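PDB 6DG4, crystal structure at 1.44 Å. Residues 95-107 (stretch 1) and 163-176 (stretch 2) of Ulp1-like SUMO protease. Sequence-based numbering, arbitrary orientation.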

ATOM      1  N   PHE A  95      -3.182  10.272   7.092  1.00 11.41           N
ATOM      2  CA  PHE A  95      -3.108  11.023   8.335  1.00 10.71           C
ATOM      3  C   PHE A  95      -2.243  10.340   9.377  1.00  9.46           C
ATOM      4  O   PHE A  95      -1.858  10.985  10.355  1.00 10.31           O
ATOM      5  CB  PHE A  95      -4.518  11.248   8.885  1.00 12.16           C
ATOM      6  CG  PHE A  95      -5.355  12.154   8.025  1.00 15.96           C
ATOM      7  CD1 PHE A  95      -5.308  13.521   8.203  1.00 19.62           C
ATOM      8  CD2 PHE A  95      -6.157  11.644   7.017  1.00 17.00           C
ATOM      9  CE1 PHE A  95      -6.059  14.364   7.410  1.00 22.31           C
ATOM     10  CE2 PHE A  95      -6.913  12.484   6.219  1.00 20.87           C
ATOM     11  CZ  PHE A  95      -6.860  13.844   6.416  1.00 22.95           C
ATOM     12  N   PHE A  96      -1.904   9.065   9.192  1.00  9.21           N
ATOM     13  CA  PHE A  96      -1.233   8.351  10.269  1.00  9.32           C
ATOM     14  C   PHE A  96       0.201   8.833  10.459  1.00  9.59           C
ATOM     15  O   PHE A  96       0.598   9.194  11.571  1.00  9.89           O
ATOM     16  CB  PHE A  96      -1.265   6.845  10.051  1.00 10.34           C
ATOM     17  CG  PHE A  96      -0.623   6.088  11.163  1.00 11.02           C
ATOM     18  CD1 PHE A  96      -1.270   5.942  12.369  1.00 12.93           C
ATOM     19  CD2 PHE A  96       0.641   5.561  11.023  1.00 14.87           C
ATOM     20  CE1 PHE A  96      -0.681   5.262  13.406  1.00 15.15           C
ATOM     21  CE2 PHE A  96       1.240   4.883  12.065  1.00 17.00           C
ATOM     22  CZ  PHE A  96       0.574   4.728  13.254  1.00 15.07           C
ATOM     23  N   TRP A  97       1.001   8.834   9.401  1.00 10.28           N
ATOM     24  CA  TRP A  97       2.400   9.219   9.573  1.00 11.10           C
ATOM     25  C   TRP A  97       2.539  10.625  10.139  1.00 10.14           C
ATOM     26  O   TRP A  97       3.334  10.814  11.076  1.00 11.18           O
ATOM     27  CB  TRP A  97       3.181   9.022   8.272  1.00 11.60           C
ATOM     28  CG  TRP A  97       4.655   9.212   8.451  1.00 10.96           C
ATOM     29  CD1 TRP A  97       5.402  10.261   8.010  1.00 11.51           C
ATOM     30  CD2 TRP A  97       5.558   8.333   9.132  1.00  9.71           C
ATOM     31  NE1 TRP A  97       6.715  10.091   8.369  1.00 12.15           N
ATOM     32  CE2 TRP A  97       6.839   8.913   9.058  1.00  9.73           C
ATOM     33  CE3 TRP A  97       5.408   7.114   9.802  1.00 11.56           C
ATOM     34  CZ2 TRP A  97       7.965   8.317   9.627  1.00 12.90           C
ATOM     35  CZ3 TRP A  97       6.533   6.519  10.361  1.00 13.38           C
ATOM     36  CH2 TRP A  97       7.790   7.120  10.267  1.00 13.99           C
ATOM     37  N   PRO A  98       1.823  11.639   9.649  1.00 10.14           N
ATOM     38  CA  PRO A  98       1.922  12.960  10.294  1.00 11.58           C
ATOM     39  C   PRO A  98       1.529  12.938  11.762  1.00 10.94           C
ATOM     40  O   PRO A  98       2.150  13.634  12.575  1.00 12.07           O
ATOM     41  CB  PRO A  98       1.000  13.847   9.445  1.00 12.78           C
ATOM     42  CG  PRO A  98       0.764  13.117   8.189  1.00 16.17           C
ATOM     43  CD  PRO A  98       1.014  11.664   8.419  1.00 11.08           C
ATOM     44  N   ARG A  99       0.513  12.152  12.125  1.00  9.76           N
ATOM     45  CA  ARG A  99       0.126  12.041  13.527  1.00 10.16           C
ATOM     46  C   ARG A  99       1.239  11.407  14.348  1.00 11.03           C
ATOM     47  O   ARG A  99       1.530  11.846  15.469  1.00 11.45           O
ATOM     48  CB  ARG A  99      -1.153  11.211  13.638  1.00 13.03           C
ATOM     49  CG  ARG A  99      -1.670  11.046  15.057  1.00 19.37           C
ATOM     50  CD  ARG A  99      -2.640  12.138  15.388  1.00 22.64           C
ATOM     51  NE  ARG A  99      -3.133  12.055  16.758  1.00 25.68           N
ATOM     52  CZ  ARG A  99      -3.952  12.950  17.299  1.00 29.62           C
ATOM     53  NH1 ARG A  99      -4.374  13.981  16.579  1.00 31.54           N
ATOM     54  NH2 ARG A  99      -4.358  12.812  18.552  1.00 33.12           N
ATOM     55  N   LEU A 100       1.877  10.372  13.805  1.00 11.97           N
ATOM     56  CA  LEU A 100       2.970   9.718  14.515  1.00 12.85           C
ATOM     57  C   LEU A 100       4.147  10.671  14.706  1.00 13.30           C
ATOM     58  O   LEU A 100       4.749  10.717  15.787  1.00 15.46           O
ATOM     59  CB  LEU A 100       3.387   8.460  13.753  1.00 13.21           C
ATOM     60  CG  LEU A 100       4.351   7.531  14.485  1.00 15.53           C
ATOM     61  CD1 LEU A 100       3.737   7.048  15.790  1.00 20.17           C
ATOM     62  CD2 LEU A 100       4.697   6.350  13.629  1.00 15.44           C
ATOM     63  N   LEU A 101       4.477  11.454  13.672  1.00 13.21           N
ATOM     64  CA  LEU A 101       5.570  12.413  13.788  1.00 14.32           C
ATOM     65  C   LEU A 101       5.250  13.495  14.814  1.00 14.25           C
ATOM     66  O   LEU A 101       6.119  13.897  15.595  1.00 18.74           O
ATOM     67  CB  LEU A 101       5.857  13.063  12.430  1.00 13.89           C
ATOM     68  CG  LEU A 101       6.492  12.206  11.329  1.00 14.39           C
ATOM     69  CD1 LEU A 101       6.855  13.059  10.118  1.00 17.02           C
ATOM     70  CD2 LEU A 101       7.721  11.476  11.845  1.00 17.69           C
ATOM     71  N   SER A 102       4.015  13.987  14.824  1.00 12.56           N
ATOM     72  CA  SER A 102       3.691  15.151  15.639  1.00 12.52           C
ATOM     73  C   SER A 102       3.289  14.792  17.061  1.00 12.42           C
ATOM     74  O   SER A 102       3.579  15.558  17.984  1.00 13.26           O
ATOM     75  CB  SER A 102       2.586  15.974  14.973  1.00 14.51           C
ATOM     76  OG  SER A 102       1.407  15.216  14.796  1.00 14.54           O
ATOM     77  N   HIS A 103       2.638  13.645  17.262  1.00 13.26           N
ATOM     78  CA  HIS A 103       2.157  13.240  18.571  1.00 14.88           C
ATOM     79  C   HIS A 103       2.912  12.069  19.185  1.00 17.55           C
ATOM     80  O   HIS A 103       2.788  11.846  20.392  1.00 20.54           O
ATOM     81  CB  HIS A 103       0.686  12.800  18.476  1.00 16.64           C
ATOM     82  CG  HIS A 103      -0.281  13.925  18.293  1.00 16.66           C
ATOM     83  ND1 HIS A 103      -0.416  14.615  17.106  1.00 17.56           N
ATOM     84  CD2 HIS A 103      -1.175  14.469  19.150  1.00 17.89           C
ATOM     85  CE1 HIS A 103      -1.351  15.539  17.244  1.00 18.21           C
ATOM     86  NE2 HIS A 103      -1.825  15.473  18.475  1.00 19.47           N
ATOM     87  N   GLY A 104       3.641  11.292  18.394  1.00 19.67           N
ATOM     88  CA  GLY A 104       4.124  10.007  18.848  1.00 21.90           C
ATOM     89  C   GLY A 104       3.004   8.983  18.970  1.00 22.68           C
ATOM     90  O   GLY A 104       1.822   9.304  18.809  1.00 22.14           O
ATOM     91  N   PRO A 105       3.353   7.732  19.296  1.00 23.90           N
ATOM     92  CA  PRO A 105       2.335   6.664  19.293  1.00 22.86           C
ATOM     93  C   PRO A 105       1.228   6.871  20.310  1.00 22.56           C
ATOM     94  O   PRO A 105       0.084   6.464  20.069  1.00 22.39           O
ATOM     95  CB  PRO A 105       3.144   5.391  19.596  1.00 24.40           C
ATOM     96  CG  PRO A 105       4.590   5.774  19.443  1.00 26.44           C
ATOM     97  CD  PRO A 105       4.678   7.239  19.703  1.00 25.87           C
ATOM     98  N   GLY A 106       1.531   7.492  21.452  1.00 21.45           N
ATOM     99  CA  GLY A 106       0.513   7.709  22.461  1.00 22.00           C
ATOM    100  C   GLY A 106      -0.601   8.642  22.043  1.00 23.73           C
ATOM    101  O   GLY A 106      -1.641   8.682  22.706  1.00 27.02           O
ATOM    102  N   GLY A 107      -0.409   9.404  20.971  1.00 21.82           N
ATOM    103  CA  GLY A 107      -1.468  10.218  20.420  1.00 22.71           C
ATOM    104  C   GLY A 107      -2.144   9.602  19.219  1.00 23.86           C
ATOM    105  O   GLY A 107      -2.976  10.264  18.588  1.00 24.79           O
ATOM    106  N   GLU A 163      16.964   4.590   8.570  1.00 15.35           N
ATOM    107  CA  GLU A 163      17.108   4.223   9.978  1.00 15.76           C
ATOM    108  C   GLU A 163      16.140   5.007  10.856  1.00 14.72           C
ATOM    109  O   GLU A 163      15.583   4.468  11.819  1.00 14.91           O
ATOM    110  CB  GLU A 163      18.550   4.445  10.436  1.00 18.00           C
ATOM    111  CG  GLU A 163      19.559   3.572   9.709  1.00 23.56           C
ATOM    112  CD  GLU A 163      19.238   2.090   9.815  1.00 30.17           C
ATOM    113  OE1 GLU A 163      18.963   1.617  10.943  1.00 32.49           O
ATOM    114  OE2 GLU A 163      19.247   1.411   8.762  1.00 32.28           O
ATOM    115  N   ARG A 164      15.905   6.276  10.527  1.00 14.52           N
ATOM    116  CA  ARG A 164      14.957   7.083  11.287  1.00 13.99           C
ATOM    117  C   ARG A 164      13.556   6.483  11.242  1.00 12.52           C
ATOM    118  O   ARG A 164      12.870   6.397  12.268  1.00 13.67           O
ATOM    119  CB  ARG A 164      14.964   8.504  10.733  1.00 16.80           C
ATOM    120  CG  ARG A 164      13.824   9.363  11.182  1.00 19.67           C
ATOM    121  CD  ARG A 164      13.977  10.760  10.617  1.00 22.37           C
ATOM    122  NE  ARG A 164      12.694  11.442  10.575  1.00 26.46           N
ATOM    123  CZ  ARG A 164      11.838  11.368   9.561  1.00 26.19           C
ATOM    124  NH1 ARG A 164      10.695  12.031   9.626  1.00 29.01           N
ATOM    125  NH2 ARG A 164      12.124  10.652   8.482  1.00 27.14           N
ATOM    126  N   VAL A 165      13.102   6.071  10.058  1.00 12.19           N
ATOM    127  CA  VAL A 165      11.779   5.467   9.953  1.00 11.16           C
ATOM    128  C   VAL A 165      11.739   4.140  10.698  1.00 10.34           C
ATOM    129  O   VAL A 165      10.789   3.854  11.435  1.00 10.66           O
ATOM    130  CB  VAL A 165      11.370   5.306   8.480  1.00 11.09           C
ATOM    131  CG1 VAL A 165      10.082   4.498   8.373  1.00 11.28           C
ATOM    132  CG2 VAL A 165      11.190   6.670   7.840  1.00 12.89           C
ATOM    133  N   LYS A 166      12.762   3.302  10.507  1.00 10.89           N
ATOM    134  CA  LYS A 166      12.790   2.008  11.180  1.00 11.66           C
ATOM    135  C   LYS A 166      12.676   2.163  12.690  1.00 11.12           C
ATOM    136  O   LYS A 166      11.945   1.413  13.347  1.00 11.23           O
ATOM    137  CB  LYS A 166      14.081   1.268  10.844  1.00 13.00           C
ATOM    138  CG  LYS A 166      14.190   0.814   9.409  1.00 15.48           C
ATOM    139  CD  LYS A 166      15.642   0.444   9.110  1.00 18.99           C
ATOM    140  CE  LYS A 166      15.815  -0.108   7.727  1.00 21.80           C
ATOM    141  NZ  LYS A 166      17.249  -0.390   7.453  1.00 20.54           N
ATOM    142  N   ALA A 167      13.420   3.109  13.266  1.00 12.36           N
ATOM    143  CA  ALA A 167      13.354   3.315  14.708  1.00 12.59           C
ATOM    144  C   ALA A 167      11.961   3.757  15.144  1.00 12.13           C
ATOM    145  O   ALA A 167      11.468   3.328  16.196  1.00 12.84           O
ATOM    146  CB  ALA A 167      14.402   4.339  15.133  1.00 13.76           C
ATOM    147  N   LYS A 168      11.313   4.621  14.357  1.00 11.73           N
ATOM    148  CA  LYS A 168       9.962   5.056  14.697  1.00 11.50           C
ATOM    149  C   LYS A 168       8.971   3.904  14.616  1.00 10.20           C
ATOM    150  O   LYS A 168       8.039   3.819  15.424  1.00 10.78           O
ATOM    151  CB  LYS A 168       9.542   6.207  13.787  1.00 11.98           C
ATOM    152  CG  LYS A 168      10.252   7.504  14.146  1.00 15.15           C
ATOM    153  CD  LYS A 168       9.877   8.636  13.224  1.00 18.58           C
ATOM    154  CE  LYS A 168      10.678   9.882  13.559  1.00 23.08           C
ATOM    155  NZ  LYS A 168      10.409  10.363  14.937  1.00 26.68           N
ATOM    156  N   LEU A 169       9.155   3.008  13.648  1.00  9.92           N
ATOM    157  CA  LEU A 169       8.292   1.838  13.568  1.00  9.35           C
ATOM    158  C   LEU A 169       8.453   0.949  14.796  1.00  9.33           C
ATOM    159  O   LEU A 169       7.462   0.439  15.331  1.00 10.40           O
ATOM    160  CB  LEU A 169       8.592   1.062  12.288  1.00  9.91           C
ATOM    161  CG  LEU A 169       8.302   1.792  10.974  1.00 11.48           C
ATOM    162  CD1 LEU A 169       8.729   0.929   9.796  1.00 11.40           C
ATOM    163  CD2 LEU A 169       6.836   2.180  10.868  1.00 12.00           C
ATOM    164  N   LEU A 170       9.690   0.727  15.247  1.00 10.57           N
ATOM    165  CA  LEU A 170       9.895  -0.099  16.433  1.00 10.62           C
ATOM    166  C   LEU A 170       9.344   0.571  17.686  1.00 10.32           C
ATOM    167  O   LEU A 170       8.837  -0.118  18.579  1.00 11.69           O
ATOM    168  CB  LEU A 170      11.376  -0.436  16.599  1.00 12.32           C
ATOM    169  CG  LEU A 170      11.897  -1.457  15.585  1.00 13.16           C
ATOM    170  CD1 LEU A 170      13.416  -1.465  15.555  1.00 16.10           C
ATOM    171  CD2 LEU A 170      11.392  -2.856  15.906  1.00 14.62           C
ATOM    172  N   GLU A 171       9.418   1.902  17.771  1.00 11.18           N
ATOM    173  CA  GLU A 171       8.792   2.600  18.892  1.00 12.26           C
ATOM    174  C   GLU A 171       7.284   2.376  18.894  1.00 10.48           C
ATOM    175  O   GLU A 171       6.677   2.168  19.952  1.00 11.73           O
ATOM    176  CB  GLU A 171       9.128   4.092  18.830  1.00 15.14           C
ATOM    177  CG  GLU A 171      10.595   4.397  19.129  1.00 22.30           C
ATOM    178  CD  GLU A 171      11.004   5.829  18.793  1.00 30.58           C
ATOM    179  OE1 GLU A 171      10.184   6.585  18.220  1.00 32.76           O
ATOM    180  OE2 GLU A 171      12.161   6.195  19.099  1.00 33.40           O
ATOM    181  N   LEU A 172       6.666   2.394  17.710  1.00 10.77           N
ATOM    182  CA  LEU A 172       5.234   2.139  17.605  1.00 11.70           C
ATOM    183  C   LEU A 172       4.898   0.724  18.056  1.00 10.43           C
ATOM    184  O   LEU A 172       3.935   0.510  18.803  1.00 11.60           O
ATOM    185  CB  LEU A 172       4.783   2.367  16.161  1.00 11.62           C
ATOM    186  CG  LEU A 172       3.330   2.029  15.824  1.00 11.84           C
ATOM    187  CD1 LEU A 172       2.371   2.924  16.592  1.00 15.05           C
ATOM    188  CD2 LEU A 172       3.105   2.168  14.327  1.00 12.80           C
ATOM    189  N   VAL A 173       5.672  -0.260  17.594  1.00  9.52           N
ATOM    190  CA  VAL A 173       5.442  -1.649  17.982  1.00  9.11           C
ATOM    191  C   VAL A 173       5.533  -1.800  19.497  1.00  9.36           C
ATOM    192  O   VAL A 173       4.682  -2.439  20.127  1.00  9.75           O
ATOM    193  CB  VAL A 173       6.428  -2.576  17.245  1.00  9.86           C
ATOM    194  CG1 VAL A 173       6.335  -3.996  17.771  1.00 11.93           C
ATOM    195  CG2 VAL A 173       6.168  -2.556  15.734  1.00 11.38           C
ATOM    196  N   LYS A 174       6.578  -1.220  20.099  1.00  9.84           N
ATOM    197  CA  LYS A 174       6.753  -1.292  21.547  1.00 10.67           C
ATOM    198  C   LYS A 174       5.574  -0.663  22.271  1.00 10.26           C
ATOM    199  O   LYS A 174       5.088  -1.200  23.275  1.00 12.04           O
ATOM    200  CB  LYS A 174       8.052  -0.585  21.926  1.00 13.03           C
ATOM    201  CG  LYS A 174       8.307  -0.525  23.423  1.00 15.88           C
ATOM    202  CD  LYS A 174       9.695  -0.020  23.692  1.00 20.67           C
ATOM    203  CE  LYS A 174      10.008  -0.065  25.175  1.00 25.52           C
ATOM    204  NZ  LYS A 174      11.468   0.082  25.432  1.00 28.38           N
ATOM    205  N   PHE A 175       5.075   0.462  21.757  1.00 11.13           N
ATOM    206  CA  PHE A 175       3.940   1.113  22.394  1.00 12.41           C
ATOM    207  C   PHE A 175       2.713   0.210  22.393  1.00 12.58           C
ATOM    208  O   PHE A 175       2.002   0.118  23.401  1.00 14.22           O
ATOM    209  CB  PHE A 175       3.616   2.421  21.679  1.00 14.03           C
ATOM    210  CG  PHE A 175       2.375   3.076  22.189  1.00 20.43           C
ATOM    211  CD1 PHE A 175       2.421   3.878  23.307  1.00 24.00           C
ATOM    212  CD2 PHE A 175       1.155   2.865  21.568  1.00 22.98           C
ATOM    213  CE1 PHE A 175       1.269   4.480  23.793  1.00 24.39           C
ATOM    214  CE2 PHE A 175       0.005   3.453  22.051  1.00 24.60           C
ATOM    215  CZ  PHE A 175       0.062   4.254  23.168  1.00 23.90           C
ATOM    216  N   VAL A 176       2.427  -0.438  21.265  1.00 12.22           N
ATOM    217  CA  VAL A 176       1.238  -1.280  21.175  1.00 11.99           C
ATOM    218  C   VAL A 176       1.379  -2.522  22.053  1.00 11.86           C
ATOM    219  O   VAL A 176       0.447  -2.904  22.771  1.00 13.02           O
ATOM    220  CB  VAL A 176       0.948  -1.655  19.711  1.00 13.50           C
ATOM    221  CG1 VAL A 176      -0.198  -2.646  19.644  1.00 15.44           C
ATOM    222  CG2 VAL A 176       0.623  -0.409  18.890  1.00 15.44           C
TER
HETATM  223  O   HOH W   1       7.378   9.298  15.596  1.00 37.29           O
HETATM  224  O   HOH W   2       8.925  13.165  15.239  1.00 29.57           O

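Helix 96-103 and helix 163-176 run nearly at right angles, with 84° between their N-to-C directions; the 3-10 segment 105-107 adds to the contact. The axes come no closer than 11.7 Å, so side chains fill the gap. No direct hydrogen bond crosses the contact. It is mostly apolar, and 534 Å² of surface is buried, both sides summed.

Phe-95 does not reach the second helix. Phe-96 is the first residue to do so. Its CA-to-CB bond points sideways, but the t rotamer brings the end of the ring nearer. Phe-96 CZ lies 3.8 Å from Leu-172 CD2, which sits at the ring edge, near its plane.

Trp-97 also starts sideways and is also t. Its six-membered ring touches three residues of the second helix. Trp-97 CH2 is 4.0 Å from Val-165 CG1 and 3.9 Å from Lys-168 CD. Trp-97 CZ3 is 4.4 Å from Leu-169 CD2. The indole nitrogen is hydrogen-bonded elsewhere in the structure, so it needs no partner here.

Pro-98 and Arg-99 stay out of reach. Arg-99 instead braces its own stretch: NE and NH2 both donate to Gly-107 O, at 2.6 and 2.9 Å. This ties the helix to the segment after it.

Leu-100 points toward the second helix. Its CD1 is 4.4 Å from Leu-172 CD1, a loose apolar contact. Leu-101 meets the aliphatic and charged parts of two long side chains. Leu-101 CD2 is 3.8 Å from Lys-168 CE and 3.8 Å from Arg-164 NH1.

Lys-168 also links the helices through water. Water 1 donates to Leu-100 O (3.0 Å) and accepts from Lys-168 NZ (3.3 Å). Water 2 does the same between Leu-101 O (2.9 Å) and Lys-168 NZ (3.2 Å). The amine thus reaches two backbone carbonyls of stretch 1 indirectly.

Ser-102 and His-103 make no contact with the second helix. Gly-104 leaves helical geometry with positive phi, which favours glycine. An ideal CB there would clash with Pro-105 CD at 3.0 Å.

After this turn the chain comes close again. The CA atoms of Pro-105 and Leu-172 are 5.6 Å apart. Pro-105 points toward the helix and packs against two side chains: its CB is 3.6 Å from Phe-175 CG and 4.0 Å from Leu-172 CD1. Gly-106 CA lies 3.6 Å from Phe-175 CZ. Pro-105 O and Gly-106 N lie over one face of the Phe-175 ring, so backbone as well as side chain packs against it. Gly-107 makes no contact across the stretches.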